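Local coordinates for protein putative acetyltransferase (Streptococcus mutans, PDB 3LD2) that binds coenzyme A and, as a member of the GNAT family, probably transfers an acyl group to a substrate that is not known, at residues A[96-101]-A[135-140]; A[75-78]-A[82-85]. All blocks are in the same frame, centred on the assembly; numbering follows the deposited sequence.

Interaction 1 (A[96-101]-A[135-140]); sequences LDYSSL and LNEVKS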
loop_
_atom_site.group_PDB
_atom_site.type_symbol
_atom_site.label_atom_id
_atom_site.label_comp_id
_atom_site.label_asym_id
_atom_site.label_seq_id
_atom_site.Cartn_x
_atom_site.Cartn_y
_atom_site.Cartn_z
ATOM N N LEU A 96 -4.371 -2.954 -3.493
ATOM C CA LEU A 96 -4.251 -2.156 -2.292
ATOM C C LEU A 96 -4.832 -2.946 -1.122
ATOM O O LEU A 96 -6.010 -3.330 -1.147
ATOM C CB LEU A 96 -4.963 -0.808 -2.445
ATOM C CG LEU A 96 -4.837 0.140 -1.224
ATOM C CD1 LEU A 96 -5.009 1.619 -1.564
ATOM C CD2 LEU A 96 -5.792 -0.238 -0.074
ATOM N N ASP A 97 -4.005 -3.208 -0.111
ATOM C CA ASP A 97 -4.482 -3.835 1.120
ATOM C C ASP A 97 -4.419 -2.834 2.265
ATOM O O ASP A 97 -3.525 -1.989 2.310
ATOM C CB ASP A 97 -3.651 -5.053 1.473
ATOM C CG ASP A 97 -2.264 -4.688 1.945
ATOM O OD1 ASP A 97 -1.507 -4.126 1.135
ATOM O OD2 ASP A 97 -1.921 -4.961 3.116
ATOM N N TYR A 98 -5.381 -2.912 3.176
ATOM C CA TYR A 98 -5.408 -2.009 4.324
ATOM C C TYR A 98 -5.847 -2.699 5.586
ATOM O O TYR A 98 -6.484 -3.744 5.557
ATOM C CB TYR A 98 -6.269 -0.769 4.061
ATOM C CG TYR A 98 -7.737 -1.017 3.842
ATOM C CD1 TYR A 98 -8.625 -0.991 4.911
ATOM C CD2 TYR A 98 -8.247 -1.249 2.565
ATOM C CE1 TYR A 98 -9.985 -1.198 4.727
ATOM C CE2 TYR A 98 -9.607 -1.465 2.359
ATOM C CZ TYR A 98 -10.478 -1.448 3.452
ATOM O OH TYR A 98 -11.842 -1.655 3.289
ATOM N N SER A 99 -5.496 -2.103 6.704
ATOM C CA SER A 99 -5.791 -2.701 7.992
ATOM C C SER A 99 -5.543 -1.678 9.102
ATOM O O SER A 99 -4.841 -0.678 8.885
ATOM C CB SER A 99 -4.871 -3.889 8.198
ATOM O OG SER A 99 -3.581 -3.400 8.516
ATOM N N SER A 100 -6.124 -1.930 10.280
ATOM C CA SER A 100 -5.822 -1.164 11.500
ATOM C C SER A 100 -4.324 -1.092 11.828
ATOM O O SER A 100 -3.626 -2.101 11.818
ATOM C CB SER A 100 -6.543 -1.788 12.693
ATOM O OG SER A 100 -7.839 -1.233 12.818
ATOM N N LEU A 101 -3.834 0.088 12.158
ATOM C CA LEU A 101 -2.414 0.215 12.469
ATOM C C LEU A 101 -2.030 -0.461 13.786
ATOM O O LEU A 101 -0.946 -1.028 13.889
ATOM C CB LEU A 101 -1.973 1.679 12.469
ATOM C CG LEU A 101 -0.464 1.890 12.612
ATOM C CD1 LEU A 101 0.309 1.042 11.597
ATOM C CD2 LEU A 101 -0.104 3.355 12.452
ATOM N N LEU A 135 -10.093 5.390 0.551
ATOM C CA LEU A 135 -10.392 6.499 1.432
ATOM C C LEU A 135 -11.866 6.529 1.777
ATOM O O LEU A 135 -12.222 6.800 2.929
ATOM C CB LEU A 135 -9.952 7.833 0.832
ATOM C CG LEU A 135 -8.450 8.125 0.858
ATOM C CD1 LEU A 135 -8.139 9.358 0.032
ATOM C CD2 LEU A 135 -7.922 8.308 2.298
ATOM N N ASN A 136 -12.723 6.235 0.799
ATOM C CA ASN A 136 -14.158 6.214 1.066
ATOM C C ASN A 136 -14.666 5.012 1.859
ATOM O O ASN A 136 -15.722 5.091 2.465
ATOM C CB ASN A 136 -14.978 6.427 -0.202
ATOM C CG ASN A 136 -14.917 7.873 -0.685
ATOM O OD1 ASN A 136 -15.748 8.705 -0.298
ATOM N ND2 ASN A 136 -13.902 8.192 -1.499
ATOM N N GLU A 137 -13.919 3.909 1.847
ATOM C CA GLU A 137 -14.184 2.789 2.745
ATOM C C GLU A 137 -13.985 3.173 4.207
ATOM O O GLU A 137 -14.850 2.935 5.040
ATOM C CB GLU A 137 -13.256 1.622 2.436
ATOM C CG GLU A 137 -13.627 0.869 1.194
ATOM C CD GLU A 137 -15.098 0.482 1.186
ATOM O OE1 GLU A 137 -15.680 0.382 0.078
ATOM O OE2 GLU A 137 -15.675 0.297 2.289
ATOM N N VAL A 138 -12.842 3.784 4.508
ATOM C CA VAL A 138 -12.403 3.953 5.883
ATOM C C VAL A 138 -12.863 5.263 6.517
ATOM O O VAL A 138 -12.868 5.394 7.728
ATOM C CB VAL A 138 -10.882 3.848 5.959
ATOM C CG1 VAL A 138 -10.427 2.537 5.324
ATOM C CG2 VAL A 138 -10.237 5.044 5.254
ATOM N N LYS A 139 -13.245 6.225 5.683
ATOM C CA LYS A 139 -13.766 7.532 6.114
ATOM C C LYS A 139 -14.643 7.448 7.368
ATOM O O LYS A 139 -14.493 8.207 8.329
ATOM C CB LYS A 139 -14.618 8.118 4.979
ATOM C CG LYS A 139 -14.432 9.602 4.769
ATOM C CD LYS A 139 -15.004 10.065 3.429
ATOM C CE LYS A 139 -16.288 9.308 3.055
ATOM N NZ LYS A 139 -16.981 9.945 1.883
ATOM N N SER A 140 -15.584 6.519 7.309
ATOM C CA SER A 140 -16.571 6.302 8.344
ATOM C C SER A 140 -15.983 5.721 9.628
ATOM O O SER A 140 -16.402 6.103 10.715
ATOM C CB SER A 140 -17.656 5.362 7.796
ATOM O OG SER A 140 -18.244 4.592 8.829
#
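Tyr98 reaches from the strand 92-100 to the last turn of the helix 126-138, where its ring meets Val138 and its hydroxyl meets Glu137. The buried part is apolar: ring atom CE1 of Tyr98 lies 3.8 Å from CG1 of Val138, and CD1 of the same ring is 4.0 Å from that methyl. Val138 carries CG1 beside its own backbone N (chi1 -54°), the branch turned to the ring, and the two side chains run past one another in opposite directions. In the GNAT fold, which this family shares, the helix packs against one side of the central sheet, and here the tyrosine bridges sheet and helix; Phe134, one turn earlier, meets the same ring edge-to-face, and His82 of the adjoining strand touches it as well. The other part of the contact lies toward solvent, where Glu137 meets Tyr98 only through the hydroxyl. OH of Tyr98 sits 3.7 Å from CB of Glu137, a van der Waals approach with no hydrogen bond between the two residues. The glutamate chain crosses the tyrosine at about a right angle and bends at chi2 (-50°); CB and CG do the touching, and the carboxylate itself does not reach the ring.

Interaction 2 (A[75-78]-A[82-85]); sequences QKFE and HFLV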
loop_
_atom_site.group_PDB
_atom_site.type_symbol
_atom_site.label_atom_id
_atom_site.label_comp_id
_atom_site.label_asym_id
_atom_site.label_seq_id
_atom_site.Cartn_x
_atom_site.Cartn_y
_atom_site.Cartn_z
ATOM N N GLN A 75 -2.971 -15.614 5.149
ATOM C CA GLN A 75 -2.858 -15.261 6.566
ATOM C C GLN A 75 -3.501 -13.917 6.823
ATOM O O GLN A 75 -4.267 -13.729 7.786
ATOM C CB GLN A 75 -1.390 -15.164 6.956
ATOM C CG GLN A 75 -1.097 -15.531 8.391
ATOM C CD GLN A 75 -0.816 -17.021 8.549
ATOM O OE1 GLN A 75 -0.859 -17.783 7.573
ATOM N NE2 GLN A 75 -0.517 -17.444 9.781
ATOM N N LYS A 76 -3.166 -12.977 5.946
ATOM C CA LYS A 76 -3.666 -11.615 6.038
ATOM C C LYS A 76 -5.137 -11.571 5.772
ATOM O O LYS A 76 -5.882 -10.938 6.511
ATOM C CB LYS A 76 -2.935 -10.697 5.053
ATOM C CG LYS A 76 -1.539 -10.363 5.495
ATOM C CD LYS A 76 -0.705 -9.834 4.362
ATOM C CE LYS A 76 -0.778 -8.334 4.300
ATOM N NZ LYS A 76 0.569 -7.802 3.897
ATOM N N PHE A 77 -5.551 -12.244 4.708
ATOM C CA PHE A 77 -6.954 -12.292 4.351
ATOM C C PHE A 77 -7.780 -12.833 5.533
ATOM O O PHE A 77 -8.852 -12.308 5.835
ATOM C CB PHE A 77 -7.131 -13.161 3.114
ATOM C CG PHE A 77 -8.465 -13.010 2.457
ATOM C CD1 PHE A 77 -8.963 -11.753 2.155
ATOM C CD2 PHE A 77 -9.223 -14.124 2.142
ATOM C CE1 PHE A 77 -10.192 -11.601 1.547
ATOM C CE2 PHE A 77 -10.469 -13.979 1.526
ATOM C CZ PHE A 77 -10.950 -12.718 1.222
ATOM N N GLU A 78 -7.244 -13.864 6.198
ATOM C CA GLU A 78 -7.864 -14.506 7.351
ATOM C C GLU A 78 -7.721 -13.753 8.683
ATOM O O GLU A 78 -8.238 -14.199 9.724
ATOM C CB GLU A 78 -7.314 -15.921 7.529
ATOM C CG GLU A 78 -7.569 -16.836 6.338
ATOM C CD GLU A 78 -7.167 -18.273 6.596
ATOM O OE1 GLU A 78 -6.446 -18.523 7.589
ATOM O OE2 GLU A 78 -7.560 -19.159 5.807
ATOM N N HIS A 82 -8.011 -6.112 4.482
ATOM C CA HIS A 82 -8.860 -6.112 3.301
ATOM C C HIS A 82 -8.070 -5.729 2.039
ATOM O O HIS A 82 -7.082 -5.007 2.124
ATOM C CB HIS A 82 -10.032 -5.173 3.512
ATOM C CG HIS A 82 -10.615 -5.248 4.891
ATOM N ND1 HIS A 82 -11.227 -6.383 5.383
ATOM C CD2 HIS A 82 -10.680 -4.327 5.884
ATOM C CE1 HIS A 82 -11.640 -6.159 6.620
ATOM N NE2 HIS A 82 -11.319 -4.920 6.948
ATOM N N PHE A 83 -8.492 -6.242 0.881
ATOM C CA PHE A 83 -7.785 -6.030 -0.387
ATOM C C PHE A 83 -8.687 -5.461 -1.484
ATOM O O PHE A 83 -9.724 -6.036 -1.831
ATOM C CB PHE A 83 -7.185 -7.338 -0.902
ATOM C CG PHE A 83 -6.212 -8.000 0.035
ATOM C CD1 PHE A 83 -4.865 -8.091 -0.299
ATOM C CD2 PHE A 83 -6.639 -8.557 1.227
ATOM C CE1 PHE A 83 -3.954 -8.720 0.538
ATOM C CE2 PHE A 83 -5.737 -9.186 2.081
ATOM C CZ PHE A 83 -4.380 -9.268 1.725
ATOM N N LEU A 84 -8.289 -4.327 -2.045
ATOM C CA LEU A 84 -8.898 -3.825 -3.269
ATOM C C LEU A 84 -7.987 -4.203 -4.428
ATOM O O LEU A 84 -6.748 -4.120 -4.328
ATOM C CB LEU A 84 -9.077 -2.317 -3.210
ATOM C CG LEU A 84 -9.969 -1.848 -2.059
ATOM C CD1 LEU A 84 -10.008 -0.335 -2.004
ATOM C CD2 LEU A 84 -11.376 -2.409 -2.206
ATOM N N VAL A 85 -8.594 -4.618 -5.527
ATOM C CA VAL A 85 -7.826 -5.030 -6.682
ATOM C C VAL A 85 -8.288 -4.282 -7.946
ATOM O O VAL A 85 -9.456 -3.913 -8.082
ATOM C CB VAL A 85 -7.890 -6.563 -6.811
ATOM C CG1 VAL A 85 -8.143 -6.989 -8.226
ATOM C CG2 VAL A 85 -6.624 -7.200 -6.264
#
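Phe83, on the strand 82-88, pushes its ring against the end of the helix 70-77, meeting Lys76 and Phe77. Its CB leaves the strand toward the helix, and with CG set beside the backbone N (chi1 -59°) the ring extends to the helix backbone. Past CG the two sides of the ring find different neighbours. On one side, CD1 packs on CB of Asp97 in the neighbouring strand 92-100. On the other, CD2 comes within 4.1 Å of CD1 of Phe77, the two aromatic side chains crossing at a slant. One atom further, CE2 lies 4.0 Å from CA of Phe77, close to the helix backbone itself. At the far tip, CZ is 3.9 Å from CB of Lys76, which comes up to the ring's edge in its plane. Phe77 has its CG anti to the backbone N (chi1 -166°), bringing its ring beside Phe83, and it also packs on Met40 and Leu42. The contact thus joins a helix to the strand that follows it after a short turn, within the N-terminal half of the GNAT fold. Carbon meets carbon nearly throughout, and no hydrogen bond crosses between the segments. The lysine contributes its CB here, while its NZ makes a long, weak ion pair with Asp97; cohesion between helix and strand therefore probably comes mainly from hydrophobic and van der Waals packing.

The two contacts lie in series along the chain: interaction 2 is complete before interaction 1 begins, and their centres are 12 Å apart. They share the central mixed sheet, in which the strands 82-88 and 92-100 are antiparallel neighbours. Backbone bonds probably tie them directly, Leu96 O to Leu84 N at 2.6 Å and Tyr98 N to His82 O at 2.9 Å. Successive side chains point to opposite faces: Phe83 meets helix 70-77, Leu84 and Tyr98 helix 126-138. Gly127 and Arg128, near the start of that helix, bind coenzyme A; the sheet thus connects the cofactor-binding helix with the helix across from it.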